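Local structure of glycosylation Associate Protein 3 (Streptococcus agalactiae serotype V, 6OYC) at residues C[202-216]-C[232-246]. The protein probably takes part in the glycosylation and export of a serine-rich adhesin, as a component of the Gap123 complex of the accessory Sec system. Numbering follows the deposited sequence.
Sequences SLILPELEKGLEDAL and QGNFAALYYAKKFPR. With GOL (glycerol), chain S.
Helices 206-216 and 232-243 run in roughly the same direction, their axes crossing at -42° and 11.5 Å apart at their closest; the backbones come nearest just before the first helix, Ile204 CA to Ala236 CA 5.0 Å. There the Tyr240 hydroxyl is held twice by backbone: it donates to Leu203 O (2.6 Å), tilted 18° from the carbonyl plane, and accepts a nearly straight bond from Leu205 N, the N-cap residue (3.0 Å). Leu212 CD1 lies over one face of the Tyr240 ring, a CH-pi contact 4.1 Å from the centroid, while the Leu208 side chain crosses at about a right angle, CD2 3.6 Å from Tyr240 CE2. Ile204 CG1 rests on Ala236, its CD1 reaches Phe235 CD2, and CG2, anti to the backbone N, sits over a face of the Tyr239 ring (CH-pi), whose opposite face carries Lys243 CG. The extended Glu209 side chain brings OE2 to this ring's edge, accepting from Tyr239 OH (2.8 Å), carboxylate and ring planes nearly perpendicular; OE1 makes a long salt bridge to Lys243 NZ (3.7 Å). A glycerol, probably from crystallisation, hydrogen-bonds through O2 to Tyr239 OH and weakly through O3 to Glu209 OE2. Leu212 CB and Leu216 CD1 meet the Phe244 ring obliquely from the same side, with Glu213 CG at its edge. A water links Leu203 N to Gln232 O and OE1. In this alpha/beta domain, Leu212 and Ala237 both touch strand 223-227. Two backbone bonds thus fix the buried Tyr240 hydroxyl, whereas Lys243's positive charge probably favours the Glu209 carboxylate.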
ATOM      1  N   SER C 202       1.963  -5.777  -3.501  1.00 45.15           N
ATOM      2  CA  SER C 202       3.120  -6.244  -4.245  1.00 46.98           C
ATOM      3  C   SER C 202       2.841  -6.224  -5.737  1.00 46.02           C
ATOM      4  O   SER C 202       1.723  -6.509  -6.183  1.00 44.74           O
ATOM      5  CB  SER C 202       3.513  -7.656  -3.826  1.00 49.08           C
ATOM      6  OG  SER C 202       4.489  -8.175  -4.714  1.00 48.59           O
ATOM      7  N   LEU C 203       3.868  -5.879  -6.507  1.00 42.21           N
ATOM      8  CA  LEU C 203       3.809  -5.968  -7.956  1.00 46.42           C
ATOM      9  C   LEU C 203       4.734  -7.049  -8.502  1.00 43.32           C
ATOM     10  O   LEU C 203       4.916  -7.144  -9.716  1.00 41.82           O
ATOM     11  CB  LEU C 203       4.124  -4.605  -8.569  1.00 40.97           C
ATOM     12  CG  LEU C 203       3.020  -3.616  -8.204  1.00 46.01           C
ATOM     13  CD1 LEU C 203       3.357  -2.200  -8.657  1.00 44.40           C
ATOM     14  CD2 LEU C 203       1.695  -4.078  -8.790  1.00 45.48           C
ATOM     15  N   ILE C 204       5.329  -7.857  -7.632  1.00 42.51           N
ATOM     16  CA  ILE C 204       6.059  -9.048  -8.038  1.00 43.42           C
ATOM     17  C   ILE C 204       5.049 -10.185  -7.989  1.00 45.54           C
ATOM     18  O   ILE C 204       4.747 -10.715  -6.921  1.00 49.90           O
ATOM     19  CB  ILE C 204       7.263  -9.300  -7.131  1.00 44.59           C
ATOM     20  CG1 ILE C 204       8.222  -8.116  -7.241  1.00 38.33           C
ATOM     21  CG2 ILE C 204       7.948 -10.625  -7.478  1.00 47.09           C
ATOM     22  CD1 ILE C 204       9.424  -8.199  -6.368  1.00 38.37           C
ATOM     23  N   LEU C 205       4.482 -10.525  -9.146  1.00 45.94           N
ATOM     24  CA  LEU C 205       3.337 -11.431  -9.209  1.00 46.10           C
ATOM     25  C   LEU C 205       3.629 -12.589 -10.155  1.00 52.20           C
ATOM     26  O   LEU C 205       3.953 -12.363 -11.337  1.00 49.55           O
ATOM     27  CB  LEU C 205       2.081 -10.684  -9.662  1.00 46.05           C
ATOM     28  CG  LEU C 205       1.718  -9.536  -8.723  1.00 49.65           C
ATOM     29  CD1 LEU C 205       0.605  -8.683  -9.292  1.00 47.50           C
ATOM     30  CD2 LEU C 205       1.360 -10.073  -7.330  1.00 43.42           C
ATOM     31  N   PRO C 206       3.504 -13.832  -9.685  1.00 50.78           N
ATOM     32  CA  PRO C 206       3.719 -14.989 -10.569  1.00 51.73           C
ATOM     33  C   PRO C 206       2.894 -14.937 -11.838  1.00 53.35           C
ATOM     34  O   PRO C 206       3.360 -15.408 -12.887  1.00 52.67           O
ATOM     35  CB  PRO C 206       3.322 -16.178  -9.686  1.00 54.87           C
ATOM     36  CG  PRO C 206       3.518 -15.686  -8.274  1.00 58.76           C
ATOM     37  CD  PRO C 206       3.147 -14.228  -8.312  1.00 55.39           C
ATOM     38  N   GLU C 207       1.696 -14.343 -11.785  1.00 50.51           N
ATOM     39  CA  GLU C 207       0.866 -14.252 -12.984  1.00 57.26           C
ATOM     40  C   GLU C 207       1.384 -13.204 -13.964  1.00 53.66           C
ATOM     41  O   GLU C 207       1.126 -13.304 -15.168  1.00 51.86           O
ATOM     42  CB  GLU C 207      -0.589 -13.969 -12.608  1.00 55.25           C
ATOM     43  CG  GLU C 207      -1.340 -15.222 -12.169  1.00 63.15           C
ATOM     44  CD  GLU C 207      -0.850 -16.498 -12.891  1.00 77.56           C
ATOM     45  OE1 GLU C 207      -1.252 -16.724 -14.060  1.00 74.39           O
ATOM     46  OE2 GLU C 207      -0.069 -17.285 -12.289  1.00 71.73           O
ATOM     47  N   LEU C 208       2.116 -12.203 -13.481  1.00 52.79           N
ATOM     48  CA  LEU C 208       2.697 -11.210 -14.380  1.00 51.57           C
ATOM     49  C   LEU C 208       4.036 -11.686 -14.933  1.00 47.68           C
ATOM     50  O   LEU C 208       4.345 -11.454 -16.108  1.00 45.28           O
ATOM     51  CB  LEU C 208       2.857  -9.880 -13.646  1.00 49.51           C
ATOM     52  CG  LEU C 208       3.368  -8.692 -14.453  1.00 50.03           C
ATOM     53  CD1 LEU C 208       2.478  -8.412 -15.659  1.00 45.52           C
ATOM     54  CD2 LEU C 208       3.510  -7.463 -13.548  1.00 44.24           C
ATOM     55  N   GLU C 209       4.836 -12.343 -14.091  1.00 47.48           N
ATOM     56  CA  GLU C 209       6.028 -13.036 -14.566  1.00 50.62           C
ATOM     57  C   GLU C 209       5.670 -14.042 -15.655  1.00 52.71           C
ATOM     58  O   GLU C 209       6.323 -14.103 -16.705  1.00 51.20           O
ATOM     59  CB  GLU C 209       6.723 -13.735 -13.397  1.00 49.06           C
ATOM     60  CG  GLU C 209       7.996 -14.456 -13.785  1.00 50.39           C
ATOM     61  CD  GLU C 209       8.866 -14.800 -12.594  1.00 55.16           C
ATOM     62  OE1 GLU C 209      10.011 -15.239 -12.814  1.00 64.55           O
ATOM     63  OE2 GLU C 209       8.420 -14.639 -11.438  1.00 58.06           O
ATOM     64  N   LYS C 210       4.621 -14.834 -15.421  1.00 51.66           N
ATOM     65  CA  LYS C 210       4.155 -15.775 -16.433  1.00 55.94           C
ATOM     66  C   LYS C 210       3.667 -15.047 -17.685  1.00 53.58           C
ATOM     67  O   LYS C 210       3.925 -15.492 -18.810  1.00 51.68           O
ATOM     68  CB  LYS C 210       3.053 -16.659 -15.841  1.00 60.92           C
ATOM     69  CG  LYS C 210       2.816 -17.972 -16.574  1.00 67.73           C
ATOM     70  CD  LYS C 210       1.704 -17.823 -17.604  1.00 73.62           C
ATOM     71  CE  LYS C 210       1.399 -19.140 -18.311  1.00 73.99           C
ATOM     72  NZ  LYS C 210       0.569 -20.037 -17.465  1.00 85.42           N
ATOM     73  N   GLY C 211       2.967 -13.923 -17.512  1.00 50.56           N
ATOM     74  CA  GLY C 211       2.488 -13.181 -18.669  1.00 49.87           C
ATOM     75  C   GLY C 211       3.613 -12.600 -19.510  1.00 51.65           C
ATOM     76  O   GLY C 211       3.542 -12.594 -20.743  1.00 51.84           O
ATOM     77  N   LEU C 212       4.660 -12.093 -18.855  1.00 50.88           N
ATOM     78  CA  LEU C 212       5.830 -11.586 -19.566  1.00 49.43           C
ATOM     79  C   LEU C 212       6.573 -12.705 -20.285  1.00 51.53           C
ATOM     80  O   LEU C 212       7.083 -12.508 -21.396  1.00 46.70           O
ATOM     81  CB  LEU C 212       6.777 -10.898 -18.585  1.00 48.52           C
ATOM     82  CG  LEU C 212       6.385  -9.531 -18.036  1.00 49.98           C
ATOM     83  CD1 LEU C 212       7.142  -9.249 -16.732  1.00 42.68           C
ATOM     84  CD2 LEU C 212       6.625  -8.450 -19.096  1.00 45.35           C
ATOM     85  N   GLU C 213       6.692 -13.867 -19.640  1.00 49.65           N
ATOM     86  CA  GLU C 213       7.365 -15.001 -20.262  1.00 53.71           C
ATOM     87  C   GLU C 213       6.654 -15.420 -21.543  1.00 53.77           C
ATOM     88  O   GLU C 213       7.294 -15.615 -22.586  1.00 48.46           O
ATOM     89  CB  GLU C 213       7.422 -16.163 -19.279  1.00 54.42           C
ATOM     90  CG  GLU C 213       8.776 -16.771 -19.076  1.00 55.04           C
ATOM     91  CD  GLU C 213       8.682 -18.062 -18.285  1.00 71.44           C
ATOM     92  OE1 GLU C 213       8.097 -18.043 -17.172  1.00 69.94           O
ATOM     93  OE2 GLU C 213       9.179 -19.096 -18.782  1.00 76.95           O
ATOM     94  N   ASP C 214       5.322 -15.564 -21.475  1.00 49.60           N
ATOM     95  CA  ASP C 214       4.531 -15.892 -22.655  1.00 45.32           C
ATOM     96  C   ASP C 214       4.715 -14.846 -23.748  1.00 51.07           C
ATOM     97  O   ASP C 214       4.936 -15.182 -24.918  1.00 50.58           O
ATOM     98  CB  ASP C 214       3.052 -16.001 -22.292  1.00 49.64           C
ATOM     99  CG  ASP C 214       2.751 -17.136 -21.348  1.00 57.14           C
ATOM    100  OD1 ASP C 214       3.642 -17.971 -21.087  1.00 63.61           O
ATOM    101  OD2 ASP C 214       1.606 -17.185 -20.849  1.00 61.02           O
ATOM    102  N   ALA C 215       4.605 -13.566 -23.384  1.00 49.55           N
ATOM    103  CA  ALA C 215       4.789 -12.504 -24.365  1.00 47.59           C
ATOM    104  C   ALA C 215       6.128 -12.641 -25.080  1.00 51.81           C
ATOM    105  O   ALA C 215       6.204 -12.494 -26.306  1.00 50.78           O
ATOM    106  CB  ALA C 215       4.676 -11.140 -23.684  1.00 46.28           C
ATOM    107  N   LEU C 216       7.192 -12.964 -24.333  1.00 51.28           N
ATOM    108  CA  LEU C 216       8.533 -12.976 -24.914  1.00 52.11           C
ATOM    109  C   LEU C 216       8.768 -14.192 -25.803  1.00 52.97           C
ATOM    110  O   LEU C 216       9.582 -14.124 -26.732  1.00 50.99           O
ATOM    111  CB  LEU C 216       9.580 -12.908 -23.803  1.00 47.04           C
ATOM    112  CG  LEU C 216       9.583 -11.539 -23.124  1.00 50.39           C
ATOM    113  CD1 LEU C 216      10.232 -11.577 -21.739  1.00 46.39           C
ATOM    114  CD2 LEU C 216      10.250 -10.506 -24.024  1.00 48.73           C
ATOM    115  N   GLN C 232       6.757   0.083  -4.737  1.00 35.29           N
ATOM    116  CA  GLN C 232       6.570  -1.331  -5.055  1.00 35.05           C
ATOM    117  C   GLN C 232       6.760  -1.611  -6.545  1.00 38.82           C
ATOM    118  O   GLN C 232       7.294  -2.666  -6.914  1.00 35.62           O
ATOM    119  CB  GLN C 232       5.196  -1.808  -4.589  1.00 37.26           C
ATOM    120  CG  GLN C 232       5.102  -2.044  -3.062  1.00 39.77           C
ATOM    121  CD  GLN C 232       6.062  -3.115  -2.570  1.00 40.44           C
ATOM    122  OE1 GLN C 232       6.184  -4.169  -3.183  1.00 42.10           O
ATOM    123  NE2 GLN C 232       6.755  -2.847  -1.464  1.00 40.23           N
ATOM    124  N   GLY C 233       6.335  -0.683  -7.411  1.00 39.15           N
ATOM    125  CA  GLY C 233       6.586  -0.850  -8.836  1.00 36.96           C
ATOM    126  C   GLY C 233       8.067  -0.799  -9.170  1.00 36.79           C
ATOM    127  O   GLY C 233       8.566  -1.610  -9.955  1.00 39.43           O
ATOM    128  N   ASN C 234       8.786   0.172  -8.599  1.00 37.42           N
ATOM    129  CA  ASN C 234      10.226   0.244  -8.826  1.00 37.97           C
ATOM    130  C   ASN C 234      10.900  -1.042  -8.377  1.00 36.27           C
ATOM    131  O   ASN C 234      11.807  -1.545  -9.043  1.00 37.95           O
ATOM    132  CB  ASN C 234      10.838   1.439  -8.086  1.00 34.72           C
ATOM    133  CG  ASN C 234      10.387   2.783  -8.631  1.00 36.43           C
ATOM    134  OD1 ASN C 234      10.138   2.938  -9.817  1.00 40.55           O
ATOM    135  ND2 ASN C 234      10.295   3.769  -7.752  1.00 37.62           N
ATOM    136  N   PHE C 235      10.462  -1.591  -7.244  1.00 36.18           N
ATOM    137  CA  PHE C 235      11.036  -2.837  -6.749  1.00 37.66           C
ATOM    138  C   PHE C 235      10.713  -3.994  -7.685  1.00 39.82           C
ATOM    139  O   PHE C 235      11.603  -4.753  -8.080  1.00 40.18           O
ATOM    140  CB  PHE C 235      10.512  -3.113  -5.344  1.00 38.75           C
ATOM    141  CG  PHE C 235      11.217  -4.227  -4.634  1.00 39.30           C
ATOM    142  CD1 PHE C 235      12.599  -4.308  -4.639  1.00 42.16           C
ATOM    143  CD2 PHE C 235      10.495  -5.174  -3.925  1.00 38.11           C
ATOM    144  CE1 PHE C 235      13.250  -5.335  -3.974  1.00 43.97           C
ATOM    145  CE2 PHE C 235      11.138  -6.196  -3.244  1.00 44.86           C
ATOM    146  CZ  PHE C 235      12.519  -6.280  -3.280  1.00 46.05           C
ATOM    147  N   ALA C 236       9.436  -4.142  -8.049  1.00 36.80           N
ATOM    148  CA  ALA C 236       9.051  -5.168  -9.010  1.00 38.92           C
ATOM    149  C   ALA C 236       9.802  -5.015 -10.331  1.00 41.55           C
ATOM    150  O   ALA C 236      10.301  -6.005 -10.883  1.00 41.41           O
ATOM    151  CB  ALA C 236       7.541  -5.125  -9.242  1.00 38.16           C
ATOM    152  N   ALA C 237       9.897  -3.784 -10.849  1.00 39.08           N
ATOM    153  CA  ALA C 237      10.604  -3.564 -12.111  1.00 37.77           C
ATOM    154  C   ALA C 237      12.044  -4.056 -12.036  1.00 41.20           C
ATOM    155  O   ALA C 237      12.554  -4.642 -12.996  1.00 41.42           O
ATOM    156  CB  ALA C 237      10.565  -2.084 -12.494  1.00 35.26           C
ATOM    157  N   LEU C 238      12.721  -3.832 -10.907  1.00 39.86           N
ATOM    158  CA  LEU C 238      14.076  -4.351 -10.758  1.00 41.16           C
ATOM    159  C   LEU C 238      14.081  -5.869 -10.837  1.00 44.10           C
ATOM    160  O   LEU C 238      14.997  -6.469 -11.412  1.00 43.52           O
ATOM    161  CB  LEU C 238      14.683  -3.896  -9.428  1.00 39.29           C
ATOM    162  CG  LEU C 238      15.025  -2.418  -9.240  1.00 40.80           C
ATOM    163  CD1 LEU C 238      15.304  -2.165  -7.769  1.00 35.83           C
ATOM    164  CD2 LEU C 238      16.215  -2.006 -10.098  1.00 35.00           C
ATOM    165  N   TYR C 239      13.060  -6.505 -10.256  1.00 42.45           N
ATOM    166  CA  TYR C 239      12.998  -7.959 -10.212  1.00 43.21           C
ATOM    167  C   TYR C 239      12.744  -8.536 -11.600  1.00 43.63           C
ATOM    168  O   TYR C 239      13.400  -9.498 -12.021  1.00 41.92           O
ATOM    169  CB  TYR C 239      11.904  -8.394  -9.237  1.00 39.11           C
ATOM    170  CG  TYR C 239      11.534  -9.851  -9.354  1.00 42.24           C
ATOM    171  CD1 TYR C 239      12.202 -10.822  -8.611  1.00 44.55           C
ATOM    172  CD2 TYR C 239      10.518 -10.258 -10.207  1.00 40.94           C
ATOM    173  CE1 TYR C 239      11.861 -12.163  -8.713  1.00 47.34           C
ATOM    174  CE2 TYR C 239      10.177 -11.589 -10.322  1.00 44.61           C
ATOM    175  CZ  TYR C 239      10.850 -12.541  -9.575  1.00 49.99           C
ATOM    176  OH  TYR C 239      10.496 -13.870  -9.691  1.00 51.97           O
ATOM    177  N   TYR C 240      11.775  -7.971 -12.316  1.00 40.46           N
ATOM    178  CA  TYR C 240      11.516  -8.426 -13.674  1.00 44.15           C
ATOM    179  C   TYR C 240      12.762  -8.273 -14.552  1.00 46.51           C
ATOM    180  O   TYR C 240      13.082  -9.172 -15.342  1.00 45.47           O
ATOM    181  CB  TYR C 240      10.310  -7.671 -14.247  1.00 39.00           C
ATOM    182  CG  TYR C 240       9.014  -8.008 -13.519  1.00 39.90           C
ATOM    183  CD1 TYR C 240       8.705  -9.323 -13.199  1.00 41.90           C
ATOM    184  CD2 TYR C 240       8.119  -7.017 -13.129  1.00 37.31           C
ATOM    185  CE1 TYR C 240       7.540  -9.646 -12.531  1.00 44.54           C
ATOM    186  CE2 TYR C 240       6.940  -7.337 -12.462  1.00 38.15           C
ATOM    187  CZ  TYR C 240       6.661  -8.653 -12.160  1.00 39.57           C
ATOM    188  OH  TYR C 240       5.511  -9.006 -11.491  1.00 39.41           O
ATOM    189  N   ALA C 241      13.504  -7.166 -14.394  1.00 40.39           N
ATOM    190  CA  ALA C 241      14.691  -6.954 -15.215  1.00 43.43           C
ATOM    191  C   ALA C 241      15.776  -7.979 -14.914  1.00 46.45           C
ATOM    192  O   ALA C 241      16.544  -8.342 -15.810  1.00 47.27           O
ATOM    193  CB  ALA C 241      15.240  -5.542 -15.028  1.00 39.32           C
ATOM    194  N   LYS C 242      15.855  -8.469 -13.680  1.00 40.43           N
ATOM    195  CA  LYS C 242      16.860  -9.480 -13.412  1.00 45.23           C
ATOM    196  C   LYS C 242      16.447 -10.831 -13.985  1.00 48.31           C
ATOM    197  O   LYS C 242      17.300 -11.596 -14.449  1.00 47.12           O
ATOM    198  CB  LYS C 242      17.127  -9.556 -11.914  1.00 44.11           C
ATOM    199  CG  LYS C 242      17.712 -10.859 -11.431  1.00 50.20           C
ATOM    200  CD  LYS C 242      19.228 -10.828 -11.409  1.00 55.23           C
ATOM    201  CE  LYS C 242      19.785 -12.138 -10.799  1.00 59.91           C
ATOM    202  NZ  LYS C 242      21.284 -12.166 -10.671  1.00 66.40           N
ATOM    203  N   LYS C 243      15.149 -11.122 -13.996  1.00 46.91           N
ATOM    204  CA  LYS C 243      14.668 -12.367 -14.576  1.00 46.76           C
ATOM    205  C   LYS C 243      14.651 -12.345 -16.102  1.00 47.01           C
ATOM    206  O   LYS C 243      14.727 -13.417 -16.705  1.00 45.90           O
ATOM    207  CB  LYS C 243      13.264 -12.685 -14.051  1.00 47.22           C
ATOM    208  CG  LYS C 243      13.239 -13.181 -12.622  1.00 51.33           C
ATOM    209  CD  LYS C 243      13.968 -14.520 -12.499  1.00 56.79           C
ATOM    210  CE  LYS C 243      13.041 -15.629 -12.014  1.00 59.18           C
ATOM    211  NZ  LYS C 243      13.312 -16.934 -12.690  1.00 71.11           N
ATOM    212  N   PHE C 244      14.555 -11.170 -16.736  1.00 44.19           N
ATOM    213  CA  PHE C 244      14.408 -11.055 -18.192  1.00 41.48           C
ATOM    214  C   PHE C 244      15.371 -10.021 -18.760  1.00 42.84           C
ATOM    215  O   PHE C 244      14.995  -8.865 -18.982  1.00 45.59           O
ATOM    216  CB  PHE C 244      12.979 -10.686 -18.588  1.00 40.43           C
ATOM    217  CG  PHE C 244      11.923 -11.614 -18.040  1.00 45.92           C
ATOM    218  CD1 PHE C 244      11.777 -12.897 -18.537  1.00 46.75           C
ATOM    219  CD2 PHE C 244      11.056 -11.189 -17.039  1.00 46.33           C
ATOM    220  CE1 PHE C 244      10.794 -13.750 -18.041  1.00 50.99           C
ATOM    221  CE2 PHE C 244      10.070 -12.039 -16.533  1.00 48.41           C
ATOM    222  CZ  PHE C 244       9.943 -13.322 -17.034  1.00 51.22           C
ATOM    223  N   PRO C 245      16.613 -10.417 -19.050  1.00 44.10           N
ATOM    224  CA  PRO C 245      17.567  -9.480 -19.671  1.00 44.36           C
ATOM    225  C   PRO C 245      17.069  -8.817 -20.947  1.00 46.70           C
ATOM    226  O   PRO C 245      17.633  -7.793 -21.350  1.00 48.56           O
ATOM    227  CB  PRO C 245      18.786 -10.366 -19.957  1.00 43.56           C
ATOM    228  CG  PRO C 245      18.692 -11.463 -18.968  1.00 44.63           C
ATOM    229  CD  PRO C 245      17.231 -11.716 -18.730  1.00 42.39           C
ATOM    230  N   ARG C 246      16.043  -9.364 -21.604  1.00 48.84           N
ATOM    231  CA  ARG C 246      15.552  -8.757 -22.837  1.00 46.20           C
ATOM    232  C   ARG C 246      14.745  -7.488 -22.588  1.00 50.49           C
ATOM    233  O   ARG C 246      14.632  -6.653 -23.490  1.00 52.08           O
ATOM    234  CB  ARG C 246      14.690  -9.756 -23.608  1.00 52.25           C
ATOM    235  CG  ARG C 246      15.433 -10.972 -24.146  1.00 57.76           C
ATOM    236  CD  ARG C 246      15.343 -11.032 -25.680  1.00 63.40           C
ATOM    237  NE  ARG C 246      14.078 -10.510 -26.198  1.00 60.41           N
ATOM    238  CZ  ARG C 246      12.985 -11.252 -26.382  1.00 61.98           C
ATOM    239  NH1 ARG C 246      13.018 -12.546 -26.083  1.00 55.84           N
ATOM    240  NH2 ARG C 246      11.863 -10.707 -26.868  1.00 59.31           N
TER
HETATM  241  C1  GOL S 403       8.523 -14.064  -5.474  1.00 62.13           C
HETATM  242  O1  GOL S 403       9.863 -13.906  -5.127  1.00 64.28           O
HETATM  243  C2  GOL S 403       8.531 -14.467  -6.959  1.00 66.08           C
HETATM  244  O2  GOL S 403       9.425 -15.510  -7.198  1.00 74.96           O
HETATM  245  C3  GOL S 403       7.058 -14.844  -7.302  1.00 66.99           C
HETATM  246  O3  GOL S 403       6.930 -14.817  -8.708  1.00 67.72           O
HETATM  247  O   HOH W   1       6.101  -5.099  -5.647  1.00 40.84           O